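PDB 4KCT: pyruvate kinase 1, which catalyses the transfer of phosphate from phosphoenolpyruvate to ADP, giving pyruvate and ATP, and also has an intrinsic oxaloacetate decarboxylase activity. Local coordinates for residues 107-113 and 160-166; 136-140 and 152-156; 440-444 and 456-460. Residue numbers count along the deposited sequence, not the author numbering.

Contact 1: 107-113 and 160-166; sequences IVCVTTD and RTLKCHV
Strands 107-111 and 161-166 run antiparallel, their axes 4.6 Å apart at closest approach and 144° apart in N-to-C direction. The pairs are I107-H165, V108-C164, C109-K163, V110-L162 and T111-T161. V108-C164 and V110-L162 are the hydrogen-bonded pairs, each with CA-CA 5.3 Å. V108 N donates to C164 O (3.0 Å) and C164 N to V108 O (2.8 Å). V110 N donates to L162 O (2.8 Å) and L162 N to V110 O (2.9 Å). T112 N donates to R160 O (2.9 Å). In the non-hydrogen-bonded pair C109-K163, CA-CA is 4.4 Å. Both strands belong to the mixed sheet of the B domain, the small beta domain capping the pyruvate kinase barrel. V108, V110, L162 and C164 share one buried face. There V110, chi1 m, sets CG2 3.7 Å from L162 CB and 3.7 Å from C164 SG. L132 of helix 132-135 covers V110 and L162. I107, C109, T111, T161, K163 and H165 lie on the other face, where I107 CG2 meets K163 CG at 3.6 Å. T111, chi1 t, donates from OG1 to R160 O (3.1 Å) and accepts from D113 N (3.0 Å), an ST turn. R160 (chi1 m, chi3 m) brings CB to 3.4 Å from T112 OG1 and lays a guanidinium face over D113 CA. R160 NH1 and D113 OD1 form a purely electrostatic salt bridge at 3.4 Å; OD1 also accepts from A115 N.

Contact 2: 136-140 and 152-156; sequences VRPGG and RVVSK
V153 is the centre of this contact, with 87 Å² covered by 136-140. Its CA-to-CB bond points toward that segment, and chi1 is t. V153 CG2 packs against V136 CG2 at 3.6 Å, where V136 has chi1 p. V153 takes part in both backbone hydrogen bonds between the segments. V153 O accepts from G139 N at 2.7 Å, and V153 N donates to G140 O at 2.9 Å. Both bonds are nearly straight, at 174° and 176°.

P138 comes next, with 56 Å² covered. Its CA lies 4.8 Å from V153 CA, and 3.5 Å from V153 O in a CA-H...O contact. The ring, C-gamma exo, lies along the strand: P138 CB is 3.6 Å from V154 O and P138 CG is 4.3 Å from S155 CA. P138 and G139 are the central residues of a type II beta turn from R137 to G140, closed by G140 N to R137 O at 2.8 Å. P138 has phi/psi -48/134. G139 has 94/-19, where a CB would be jammed against P138 O. At G140 a CB would come within 2.9 Å of V136 CG2.

This turn leads from helix 132-135 into strand 141-144, beside strand 149-158 in the B-domain sheet. On the strand, V154 (-89/-50) and S155 form a classic beta bulge opposite K163. The polar contacts between the segments are wholly backbone to backbone, so they depend on the turn's backbone shape and not on side-chain polarity. P138 and G139 fit the central positions, the missing CB of G140 avoids V136 CG2, and the V136-V153 pair adds an apolar contact.

Contact 3: 440-444 and 456-460; sequences SVFYD and KRVKL. With FDP (2,6-di-O-phosphono-beta-D-fructofuranose), chain F.
Strand 438-442 is the outermost strand, within this chain, of the sheet in the C-terminal alpha/beta domain, and helix 455-467 packs beside its end. This domain carries the effector site of pyruvate kinase. The CA-to-CB bond of V441 (-129/134, chi1 t) points toward the helix, and V441 CG1 is 4.0 Å from L460 CG. The CA-to-CB bond of F442 points away from the helix, but F442 O lies 3.5 Å from L460 CD2. Y443 gives most to the contact, with 101 Å² covered. Its CA is 6.6 Å from R457 CA. With chi1 t and chi2 78°, the ring lies with one face over R457 CG. This CH-pi contact measures 3.7 Å from R457 CG to the Y443 ring centroid, 23° off the normal. L460 CD2 sits at the ring edge, 3.9 Å from Y443 CB; L460 is t,p. Y443 OH is 3.3 Å from K456 CD and is hydrogen-bonded to G449 O. D444 N-caps the following helix, bonding K447 N. R457 (chi1 m, chi2 t, chi3 m) also makes a salt bridge with D451. Its guanidinium meets one FDP phosphate edge-on: R457 NH1 donates to O2P at 2.9 Å and NH2 to O1P at 3.0 Å.

In the fold
Contacts 1 and 2 are neighbours in the B-domain sheet, their centres 9 Å apart. Contact 2 is nested along the chain inside the loop closed by contact 1. Strands 149-158 and 161-166 join them: H165 N lies 2.7 Å from R152 O and V154 N lies 2.7 Å from K163 O, both probable hydrogen bonds. L162 CD1 also packs on V136 CG1 at 3.4 Å. Contact 3 lies across the chain's centre, about 63 Å from contact 1 and 62 Å from contact 2 between centres. It alone of the three touches FDP. The pyruvate and magnesium site, with E241 and D265, belongs to the barrel and includes no residue of these contacts.

Contact 1: 107-113 and 160-166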
ATOM      1  N   ILE A 107      26.147 -43.430  29.555  1.00 28.61           N
ATOM      2  CA  ILE A 107      27.267 -42.740  28.932  1.00 30.86           C
ATOM      3  C   ILE A 107      27.887 -43.694  27.913  1.00 30.43           C
ATOM      4  O   ILE A 107      28.183 -44.849  28.241  1.00 30.83           O
ATOM      5  CB  ILE A 107      28.318 -42.339  29.981  1.00 33.40           C
ATOM      6  CG1 ILE A 107      27.728 -41.330  30.982  1.00 36.28           C
ATOM      7  CG2 ILE A 107      29.582 -41.798  29.319  1.00 31.38           C
ATOM      8  CD1 ILE A 107      27.316 -40.010  30.359  1.00 38.36           C
ATOM      9  N   VAL A 108      27.926 -43.273  26.652  1.00 27.74           N
ATOM     10  CA  VAL A 108      28.352 -44.156  25.565  1.00 27.97           C
ATOM     11  C   VAL A 108      29.390 -43.429  24.709  1.00 28.06           C
ATOM     12  O   VAL A 108      29.280 -42.223  24.489  1.00 30.58           O
ATOM     13  CB  VAL A 108      27.140 -44.609  24.699  1.00 30.59           C
ATOM     14  CG1 VAL A 108      26.438 -43.408  24.081  1.00 30.29           C
ATOM     15  CG2 VAL A 108      27.565 -45.600  23.618  1.00 26.66           C
ATOM     16  N   CYS A 109      30.474 -44.122  24.367  1.00 25.40           N
ATOM     17  CA  CYS A 109      31.439 -43.569  23.460  1.00 26.65           C
ATOM     18  C   CYS A 109      31.054 -43.897  22.019  1.00 25.70           C
ATOM     19  O   CYS A 109      30.627 -45.017  21.725  1.00 27.27           O
ATOM     20  CB  CYS A 109      32.853 -44.076  23.790  1.00 33.03           C
ATOM     21  SG  CYS A 109      33.609 -43.197  25.186  1.00 45.81           S
ATOM     22  N   VAL A 110      31.040 -42.875  21.164  1.00 23.09           N
ATOM     23  CA  VAL A 110      30.829 -43.098  19.758  1.00 22.93           C
ATOM     24  C   VAL A 110      32.132 -42.849  19.027  1.00 23.35           C
ATOM     25  O   VAL A 110      32.877 -41.930  19.367  1.00 24.01           O
ATOM     26  CB  VAL A 110      29.687 -42.220  19.183  1.00 25.60           C
ATOM     27  CG1 VAL A 110      28.376 -42.564  19.876  1.00 26.72           C
ATOM     28  CG2 VAL A 110      29.999 -40.736  19.366  1.00 28.84           C
ATOM     29  N   THR A 111      32.491 -43.775  18.153  1.00 21.90           N
ATOM     30  CA  THR A 111      33.823 -43.744  17.529  1.00 19.88           C
ATOM     31  C   THR A 111      33.738 -43.825  16.009  1.00 20.58           C
ATOM     32  O   THR A 111      32.784 -44.409  15.452  1.00 20.38           O
ATOM     33  CB  THR A 111      34.725 -44.883  18.068  1.00 23.37           C
ATOM     34  OG1 THR A 111      36.035 -44.758  17.518  1.00 25.87           O
ATOM     35  CG2 THR A 111      34.137 -46.277  17.711  1.00 21.77           C
ATOM     36  N   THR A 112      34.694 -43.188  15.328  1.00 18.78           N
ATOM     37  CA  THR A 112      34.820 -43.332  13.883  1.00 22.14           C
ATOM     38  C   THR A 112      35.967 -44.323  13.547  1.00 23.55           C
ATOM     39  O   THR A 112      36.333 -44.493  12.392  1.00 23.70           O
ATOM     40  CB  THR A 112      35.087 -41.963  13.215  1.00 23.16           C
ATOM     41  OG1 THR A 112      36.287 -41.393  13.765  1.00 24.08           O
ATOM     42  CG2 THR A 112      33.925 -41.014  13.509  1.00 22.10           C
ATOM     43  N   ASP A 113      36.512 -44.964  14.578  1.00 22.59           N
ATOM     44  CA  ASP A 113      37.494 -46.064  14.399  1.00 24.31           C
ATOM     45  C   ASP A 113      36.810 -47.314  13.855  1.00 23.34           C
ATOM     46  O   ASP A 113      36.048 -47.942  14.556  1.00 22.94           O
ATOM     47  CB  ASP A 113      38.161 -46.385  15.741  1.00 25.85           C
ATOM     48  CG  ASP A 113      39.329 -47.380  15.608  1.00 31.63           C
ATOM     49  OD1 ASP A 113      39.455 -48.049  14.567  1.00 25.07           O
ATOM     50  OD2 ASP A 113      40.073 -47.510  16.584  1.00 30.44           O
ATOM     51  N   ARG A 160      39.163 -39.457  17.224  1.00 24.68           N
ATOM     52  CA  ARG A 160      38.146 -40.341  16.658  1.00 28.39           C
ATOM     53  C   ARG A 160      36.994 -40.739  17.594  1.00 25.80           C
ATOM     54  O   ARG A 160      36.207 -41.624  17.257  1.00 26.86           O
ATOM     55  CB  ARG A 160      38.804 -41.586  16.077  1.00 29.06           C
ATOM     56  CG  ARG A 160      39.921 -41.252  15.098  1.00 35.15           C
ATOM     57  CD  ARG A 160      39.865 -42.174  13.903  1.00 35.77           C
ATOM     58  NE  ARG A 160      40.519 -43.417  14.225  1.00 34.50           N
ATOM     59  CZ  ARG A 160      40.793 -44.368  13.341  1.00 35.09           C
ATOM     60  NH1 ARG A 160      41.464 -45.426  13.733  1.00 28.52           N
ATOM     61  NH2 ARG A 160      40.359 -44.278  12.076  1.00 33.72           N
ATOM     62  N   THR A 161      36.900 -40.112  18.763  1.00 25.14           N
ATOM     63  CA  THR A 161      35.988 -40.619  19.800  1.00 25.18           C
ATOM     64  C   THR A 161      35.316 -39.512  20.605  1.00 26.64           C
ATOM     65  O   THR A 161      35.978 -38.620  21.141  1.00 24.12           O
ATOM     66  CB  THR A 161      36.712 -41.586  20.760  1.00 33.75           C
ATOM     67  OG1 THR A 161      37.570 -42.443  19.999  1.00 32.13           O
ATOM     68  CG2 THR A 161      35.687 -42.440  21.557  1.00 26.01           C
ATOM     69  N   LEU A 162      33.997 -39.584  20.682  1.00 23.75           N
ATOM     70  CA  LEU A 162      33.222 -38.685  21.510  1.00 24.75           C
ATOM     71  C   LEU A 162      32.572 -39.472  22.644  1.00 25.73           C
ATOM     72  O   LEU A 162      32.076 -40.585  22.444  1.00 27.77           O
ATOM     73  CB  LEU A 162      32.143 -37.988  20.670  1.00 25.08           C
ATOM     74  CG  LEU A 162      32.680 -37.169  19.494  1.00 26.03           C
ATOM     75  CD1 LEU A 162      31.525 -36.637  18.650  1.00 24.78           C
ATOM     76  CD2 LEU A 162      33.544 -36.026  20.002  1.00 27.09           C
ATOM     77  N   LYS A 163      32.575 -38.893  23.835  1.00 23.78           N
ATOM     78  CA  LYS A 163      31.806 -39.426  24.931  1.00 27.24           C
ATOM     79  C   LYS A 163      30.455 -38.708  24.977  1.00 26.38           C
ATOM     80  O   LYS A 163      30.398 -37.475  24.911  1.00 27.20           O
ATOM     81  CB  LYS A 163      32.567 -39.216  26.243  1.00 29.58           C
ATOM     82  CG  LYS A 163      31.861 -39.774  27.461  1.00 37.10           C
ATOM     83  CD  LYS A 163      32.796 -39.807  28.669  1.00 46.47           C
ATOM     84  CE  LYS A 163      32.350 -38.816  29.738  1.00 53.04           C
ATOM     85  NZ  LYS A 163      33.056 -37.503  29.633  1.00 61.01           N
ATOM     86  N   CYS A 164      29.372 -39.480  25.062  1.00 25.76           N
ATOM     87  CA  CYS A 164      28.016 -38.937  24.857  1.00 25.23           C
ATOM     88  C   CYS A 164      27.087 -39.349  25.999  1.00 26.57           C
ATOM     89  O   CYS A 164      27.296 -40.371  26.652  1.00 29.36           O
ATOM     90  CB  CYS A 164      27.429 -39.428  23.528  1.00 25.64           C
ATOM     91  SG  CYS A 164      28.342 -38.885  22.061  1.00 30.60           S
ATOM     92  N   HIS A 165      26.037 -38.571  26.196  1.00 26.63           N
ATOM     93  CA  HIS A 165      25.052 -38.852  27.227  1.00 27.49           C
ATOM     94  C   HIS A 165      23.762 -39.225  26.556  1.00 28.34           C
ATOM     95  O   HIS A 165      23.251 -38.463  25.749  1.00 27.67           O
ATOM     96  CB  HIS A 165      24.855 -37.597  28.081  1.00 28.79           C
ATOM     97  CG  HIS A 165      23.705 -37.692  29.063  1.00 37.02           C
ATOM     98  ND1 HIS A 165      22.417 -37.465  28.703  1.00 37.66           N
ATOM     99  CD2 HIS A 165      23.694 -37.891  30.451  1.00 36.03           C
ATOM    100  CE1 HIS A 165      21.623 -37.545  29.798  1.00 40.45           C
ATOM    101  NE2 HIS A 165      22.404 -37.806  30.862  1.00 40.56           N
ATOM    102  N   VAL A 166      23.260 -40.421  26.833  1.00 27.47           N
ATOM    103  CA  VAL A 166      21.979 -40.863  26.245  1.00 28.56           C
ATOM    104  C   VAL A 166      20.804 -40.127  26.888  1.00 32.81           C
ATOM    105  O   VAL A 166      20.707 -40.066  28.120  1.00 32.00           O
ATOM    106  CB  VAL A 166      21.780 -42.375  26.435  1.00 26.94           C
ATOM    107  CG1 VAL A 166      20.367 -42.794  25.989  1.00 26.50           C
ATOM    108  CG2 VAL A 166      22.851 -43.142  25.665  1.00 24.52           C
TER

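Contact 2: 136-140 and 152-156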
ATOM      1  N   VAL A 136      30.732 -32.268  15.085  1.00 33.28           N
ATOM      2  CA  VAL A 136      29.927 -32.030  16.279  1.00 34.24           C
ATOM      3  C   VAL A 136      30.785 -31.749  17.512  1.00 36.42           C
ATOM      4  O   VAL A 136      31.745 -32.461  17.790  1.00 39.25           O
ATOM      5  CB  VAL A 136      28.912 -33.175  16.557  1.00 36.34           C
ATOM      6  CG1 VAL A 136      29.623 -34.474  16.822  1.00 38.44           C
ATOM      7  CG2 VAL A 136      28.027 -32.822  17.744  1.00 38.19           C
ATOM      8  N   ARG A 137      30.398 -30.718  18.256  1.00 36.53           N
ATOM      9  CA  ARG A 137      31.178 -30.206  19.373  1.00 39.33           C
ATOM     10  C   ARG A 137      30.483 -30.579  20.694  1.00 38.06           C
ATOM     11  O   ARG A 137      29.264 -30.808  20.717  1.00 36.39           O
ATOM     12  CB  ARG A 137      31.283 -28.677  19.268  1.00 44.07           C
ATOM     13  CG  ARG A 137      32.499 -28.168  18.506  1.00 52.38           C
ATOM     14  CD  ARG A 137      32.940 -29.149  17.439  1.00 63.55           C
ATOM     15  NE  ARG A 137      33.573 -28.478  16.306  1.00 83.25           N
ATOM     16  CZ  ARG A 137      34.888 -28.394  16.124  1.00 85.39           C
ATOM     17  NH1 ARG A 137      35.372 -27.773  15.058  1.00 86.16           N
ATOM     18  NH2 ARG A 137      35.719 -28.943  17.001  1.00 86.67           N
ATOM     19  N   PRO A 138      31.248 -30.615  21.805  1.00 40.37           N
ATOM     20  CA  PRO A 138      30.641 -30.846  23.114  1.00 36.61           C
ATOM     21  C   PRO A 138      29.415 -29.948  23.309  1.00 37.71           C
ATOM     22  O   PRO A 138      29.435 -28.791  22.902  1.00 34.96           O
ATOM     23  CB  PRO A 138      31.756 -30.445  24.084  1.00 37.32           C
ATOM     24  CG  PRO A 138      33.009 -30.738  23.332  1.00 37.77           C
ATOM     25  CD  PRO A 138      32.703 -30.380  21.904  1.00 40.68           C
ATOM     26  N   GLY A 139      28.319 -30.528  23.797  1.00 35.51           N
ATOM     27  CA  GLY A 139      27.063 -29.794  23.951  1.00 36.91           C
ATOM     28  C   GLY A 139      26.142 -29.947  22.756  1.00 41.54           C
ATOM     29  O   GLY A 139      24.947 -29.685  22.855  1.00 40.64           O
ATOM     30  N   GLY A 140      26.694 -30.361  21.618  1.00 37.16           N
ATOM     31  CA  GLY A 140      25.871 -30.659  20.442  1.00 31.90           C
ATOM     32  C   GLY A 140      25.134 -31.988  20.569  1.00 33.25           C
ATOM     33  O   GLY A 140      25.350 -32.747  21.515  1.00 32.20           O
ATOM     34  N   ARG A 152      23.585 -36.355  23.755  1.00 29.64           N
ATOM     35  CA  ARG A 152      24.307 -35.106  23.915  1.00 27.75           C
ATOM     36  C   ARG A 152      25.781 -35.403  23.992  1.00 27.35           C
ATOM     37  O   ARG A 152      26.203 -36.259  24.766  1.00 27.64           O
ATOM     38  CB  ARG A 152      23.869 -34.396  25.201  1.00 32.41           C
ATOM     39  CG  ARG A 152      24.645 -33.108  25.474  1.00 37.39           C
ATOM     40  CD  ARG A 152      24.061 -32.344  26.662  1.00 43.51           C
ATOM     41  NE  ARG A 152      23.686 -33.240  27.756  1.00 45.96           N
ATOM     42  CZ  ARG A 152      24.492 -33.584  28.757  1.00 48.57           C
ATOM     43  NH1 ARG A 152      24.074 -34.432  29.686  1.00 51.62           N
ATOM     44  NH2 ARG A 152      25.713 -33.075  28.832  1.00 49.52           N
ATOM     45  N   VAL A 153      26.575 -34.695  23.203  1.00 26.46           N
ATOM     46  CA  VAL A 153      28.012 -34.912  23.218  1.00 27.54           C
ATOM     47  C   VAL A 153      28.593 -34.242  24.463  1.00 30.13           C
ATOM     48  O   VAL A 153      28.407 -33.045  24.667  1.00 31.87           O
ATOM     49  CB  VAL A 153      28.687 -34.297  21.982  1.00 29.79           C
ATOM     50  CG1 VAL A 153      30.205 -34.438  22.089  1.00 24.18           C
ATOM     51  CG2 VAL A 153      28.160 -34.950  20.700  1.00 29.41           C
ATOM     52  N   VAL A 154      29.246 -35.029  25.315  1.00 30.18           N
ATOM     53  CA  VAL A 154      29.798 -34.511  26.566  1.00 30.55           C
ATOM     54  C   VAL A 154      31.207 -33.991  26.351  1.00 33.31           C
ATOM     55  O   VAL A 154      31.536 -32.880  26.758  1.00 35.68           O
ATOM     56  CB  VAL A 154      29.836 -35.583  27.677  1.00 31.08           C
ATOM     57  CG1 VAL A 154      30.374 -34.975  28.961  1.00 35.24           C
ATOM     58  CG2 VAL A 154      28.451 -36.180  27.907  1.00 33.86           C
ATOM     59  N   SER A 155      32.053 -34.800  25.726  1.00 31.44           N
ATOM     60  CA  SER A 155      33.440 -34.400  25.518  1.00 32.59           C
ATOM     61  C   SER A 155      34.063 -35.148  24.350  1.00 33.55           C
ATOM     62  O   SER A 155      33.582 -36.212  23.942  1.00 32.96           O
ATOM     63  CB  SER A 155      34.261 -34.636  26.785  1.00 35.40           C
ATOM     64  OG  SER A 155      34.237 -36.000  27.135  1.00 38.12           O
ATOM     65  N   LYS A 156      35.107 -34.567  23.788  1.00 31.22           N
ATOM     66  CA  LYS A 156      35.919 -35.255  22.806  1.00 34.02           C
ATOM     67  C   LYS A 156      37.072 -35.986  23.491  1.00 35.89           C
ATOM     68  O   LYS A 156      37.876 -35.360  24.157  1.00 38.89           O
ATOM     69  CB  LYS A 156      36.469 -34.253  21.806  1.00 34.92           C
ATOM     70  CG  LYS A 156      37.474 -34.856  20.841  1.00 37.04           C
ATOM     71  CD  LYS A 156      37.522 -34.059  19.558  1.00 42.95           C
ATOM     72  CE  LYS A 156      38.942 -33.710  19.185  1.00 46.77           C
ATOM     73  NZ  LYS A 156      38.940 -32.919  17.930  1.00 48.89           N
TER

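Contact 3: 440-444 and 456-460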
ATOM      1  N   SER A 440      -1.088 -29.525 -20.788  1.00 19.44           N
ATOM      2  CA  SER A 440      -0.298 -29.623 -22.024  1.00 23.20           C
ATOM      3  C   SER A 440      -0.999 -30.368 -23.140  1.00 26.42           C
ATOM      4  O   SER A 440      -1.776 -31.308 -22.890  1.00 23.00           O
ATOM      5  CB  SER A 440       1.041 -30.281 -21.736  1.00 26.13           C
ATOM      6  OG  SER A 440       1.832 -29.417 -20.938  1.00 29.83           O
ATOM      7  N   VAL A 441      -0.770 -29.912 -24.373  1.00 22.26           N
ATOM      8  CA  VAL A 441      -1.246 -30.604 -25.560  1.00 24.46           C
ATOM      9  C   VAL A 441      -0.072 -30.763 -26.497  1.00 25.34           C
ATOM     10  O   VAL A 441       0.666 -29.808 -26.738  1.00 22.72           O
ATOM     11  CB  VAL A 441      -2.326 -29.788 -26.314  1.00 28.70           C
ATOM     12  CG1 VAL A 441      -3.014 -30.671 -27.345  1.00 31.03           C
ATOM     13  CG2 VAL A 441      -3.339 -29.244 -25.346  1.00 32.49           C
ATOM     14  N   PHE A 442       0.088 -31.956 -27.052  1.00 23.05           N
ATOM     15  CA  PHE A 442       1.222 -32.229 -27.910  1.00 23.62           C
ATOM     16  C   PHE A 442       0.909 -31.889 -29.372  1.00 23.96           C
ATOM     17  O   PHE A 442      -0.092 -32.353 -29.927  1.00 23.41           O
ATOM     18  CB  PHE A 442       1.607 -33.696 -27.784  1.00 25.15           C
ATOM     19  CG  PHE A 442       2.726 -34.114 -28.696  1.00 24.44           C
ATOM     20  CD1 PHE A 442       3.970 -33.503 -28.614  1.00 24.19           C
ATOM     21  CD2 PHE A 442       2.538 -35.144 -29.619  1.00 24.94           C
ATOM     22  CE1 PHE A 442       5.027 -33.940 -29.417  1.00 27.14           C
ATOM     23  CE2 PHE A 442       3.577 -35.584 -30.414  1.00 27.18           C
ATOM     24  CZ  PHE A 442       4.821 -34.969 -30.331  1.00 25.87           C
ATOM     25  N   TYR A 443       1.778 -31.100 -29.995  1.00 23.31           N
ATOM     26  CA  TYR A 443       1.728 -30.864 -31.444  1.00 24.00           C
ATOM     27  C   TYR A 443       2.819 -31.667 -32.119  1.00 25.65           C
ATOM     28  O   TYR A 443       4.005 -31.444 -31.871  1.00 25.87           O
ATOM     29  CB  TYR A 443       1.930 -29.372 -31.772  1.00 23.41           C
ATOM     30  CG  TYR A 443       1.977 -29.075 -33.296  1.00 24.15           C
ATOM     31  CD1 TYR A 443       0.800 -29.032 -34.057  1.00 26.51           C
ATOM     32  CD2 TYR A 443       3.184 -28.834 -33.948  1.00 23.35           C
ATOM     33  CE1 TYR A 443       0.828 -28.814 -35.437  1.00 24.19           C
ATOM     34  CE2 TYR A 443       3.224 -28.604 -35.338  1.00 25.47           C
ATOM     35  CZ  TYR A 443       2.025 -28.561 -36.061  1.00 25.44           C
ATOM     36  OH  TYR A 443       2.025 -28.310 -37.414  1.00 27.71           O
ATOM     37  N   ASP A 444       2.415 -32.593 -32.986  1.00 27.14           N
ATOM     38  CA  ASP A 444       3.362 -33.462 -33.675  1.00 32.43           C
ATOM     39  C   ASP A 444       3.875 -32.838 -34.981  1.00 32.41           C
ATOM     40  O   ASP A 444       3.248 -32.975 -36.028  1.00 33.28           O
ATOM     41  CB  ASP A 444       2.705 -34.804 -33.965  1.00 35.68           C
ATOM     42  CG  ASP A 444       3.709 -35.864 -34.397  1.00 40.47           C
ATOM     43  OD1 ASP A 444       4.781 -35.500 -34.927  1.00 38.94           O
ATOM     44  OD2 ASP A 444       3.438 -37.053 -34.162  1.00 42.89           O
ATOM     45  N   LYS A 456      -1.321 -23.469 -36.776  1.00 22.99           N
ATOM     46  CA  LYS A 456      -1.757 -24.837 -36.492  1.00 22.60           C
ATOM     47  C   LYS A 456      -1.727 -25.099 -34.990  1.00 23.03           C
ATOM     48  O   LYS A 456      -2.635 -25.715 -34.431  1.00 22.00           O
ATOM     49  CB  LYS A 456      -0.877 -25.862 -37.222  1.00 22.93           C
ATOM     50  CG  LYS A 456      -1.101 -25.885 -38.731  1.00 30.21           C
ATOM     51  CD  LYS A 456      -0.009 -26.668 -39.441  1.00 30.88           C
ATOM     52  CE  LYS A 456      -0.274 -26.743 -40.931  1.00 38.17           C
ATOM     53  NZ  LYS A 456       0.625 -27.761 -41.533  1.00 50.78           N
ATOM     54  N   ARG A 457      -0.656 -24.667 -34.342  1.00 20.94           N
ATOM     55  CA  ARG A 457      -0.562 -24.854 -32.918  1.00 20.43           C
ATOM     56  C   ARG A 457      -1.599 -24.070 -32.150  1.00 19.54           C
ATOM     57  O   ARG A 457      -2.158 -24.567 -31.173  1.00 22.07           O
ATOM     58  CB  ARG A 457       0.856 -24.571 -32.415  1.00 17.81           C
ATOM     59  CG  ARG A 457       1.794 -25.731 -32.702  1.00 20.46           C
ATOM     60  CD  ARG A 457       3.229 -25.360 -32.408  1.00 19.57           C
ATOM     61  NE  ARG A 457       3.711 -24.287 -33.269  1.00 18.96           N
ATOM     62  CZ  ARG A 457       4.814 -23.593 -33.015  1.00 19.16           C
ATOM     63  NH1 ARG A 457       5.465 -23.788 -31.861  1.00 17.91           N
ATOM     64  NH2 ARG A 457       5.260 -22.686 -33.890  1.00 19.74           N
ATOM     65  N   VAL A 458      -1.873 -22.840 -32.581  1.00 20.54           N
ATOM     66  CA  VAL A 458      -2.886 -22.048 -31.897  1.00 19.56           C
ATOM     67  C   VAL A 458      -4.249 -22.675 -32.050  1.00 21.13           C
ATOM     68  O   VAL A 458      -5.011 -22.748 -31.092  1.00 21.12           O
ATOM     69  CB  VAL A 458      -2.899 -20.577 -32.365  1.00 21.16           C
ATOM     70  CG1 VAL A 458      -4.153 -19.862 -31.863  1.00 19.92           C
ATOM     71  CG2 VAL A 458      -1.639 -19.856 -31.870  1.00 19.40           C
ATOM     72  N   LYS A 459      -4.568 -23.111 -33.263  1.00 22.76           N
ATOM     73  CA  LYS A 459      -5.807 -23.846 -33.496  1.00 24.59           C
ATOM     74  C   LYS A 459      -5.936 -25.085 -32.598  1.00 21.52           C
ATOM     75  O   LYS A 459      -6.982 -25.311 -32.004  1.00 23.36           O
ATOM     76  CB  LYS A 459      -5.955 -24.225 -34.978  1.00 24.26           C
ATOM     77  CG  LYS A 459      -7.229 -25.006 -35.311  1.00 30.73           C
ATOM     78  CD  LYS A 459      -7.461 -25.045 -36.824  1.00 38.93           C
ATOM     79  CE  LYS A 459      -8.397 -26.180 -37.229  1.00 46.18           C
ATOM     80  NZ  LYS A 459      -9.499 -26.396 -36.244  1.00 47.02           N
ATOM     81  N   LEU A 460      -4.868 -25.874 -32.489  1.00 23.82           N
ATOM     82  CA  LEU A 460      -4.895 -27.069 -31.648  1.00 21.75           C
ATOM     83  C   LEU A 460      -5.223 -26.683 -30.209  1.00 23.89           C
ATOM     84  O   LEU A 460      -6.101 -27.294 -29.554  1.00 22.50           O
ATOM     85  CB  LEU A 460      -3.533 -27.783 -31.705  1.00 24.43           C
ATOM     86  CG  LEU A 460      -3.369 -29.140 -31.010  1.00 26.86           C
ATOM     87  CD1 LEU A 460      -4.258 -30.201 -31.667  1.00 27.86           C
ATOM     88  CD2 LEU A 460      -1.897 -29.565 -31.074  1.00 24.26           C
TER
HETATM   89  P1  FDP F1004       8.361 -21.382 -32.162  1.00 22.06           P
HETATM   90  O1P FDP F1004       7.092 -20.709 -32.640  1.00 20.29           O
HETATM   91  O2P FDP F1004       8.157 -22.853 -31.901  1.00 22.12           O
HETATM   92  O3P FDP F1004       9.612 -21.031 -32.950  1.00 22.37           O
HETATM   93  O1  FDP F1004      10.916 -19.225 -31.482  1.00 22.00           O
HETATM   94  C1  FDP F1004       9.635 -18.629 -31.257  1.00 19.84           C
HETATM   95  C2  FDP F1004       8.893 -19.450 -30.209  1.00 20.55           C
HETATM   96  O2  FDP F1004       8.633 -20.812 -30.653  1.00 19.92           O
HETATM   97  C3  FDP F1004       7.591 -18.797 -29.757  1.00 17.47           C
HETATM   98  O3  FDP F1004       6.556 -18.939 -30.728  1.00 18.76           O
HETATM   99  C4  FDP F1004       7.293 -19.610 -28.509  1.00 18.40           C
HETATM  100  O4  FDP F1004       6.309 -18.998 -27.656  1.00 18.18           O
HETATM  101  C5  FDP F1004       8.669 -19.658 -27.863  1.00 17.59           C
HETATM  102  O5  FDP F1004       9.632 -19.518 -28.972  1.00 18.25           O
HETATM  103  C6  FDP F1004       8.877 -20.972 -27.122  1.00 18.19           C
HETATM  104  O6  FDP F1004      10.033 -20.830 -26.293  1.00 20.97           O
HETATM  105  P2  FDP F1004      10.310 -21.929 -25.136  1.00 22.48           P
HETATM  106  O4P FDP F1004       9.155 -21.745 -24.136  1.00 17.32           O
HETATM  107  O5P FDP F1004      10.284 -23.231 -25.873  1.00 19.16           O
HETATM  108  O6P FDP F1004      11.651 -21.539 -24.564  1.00 20.09           O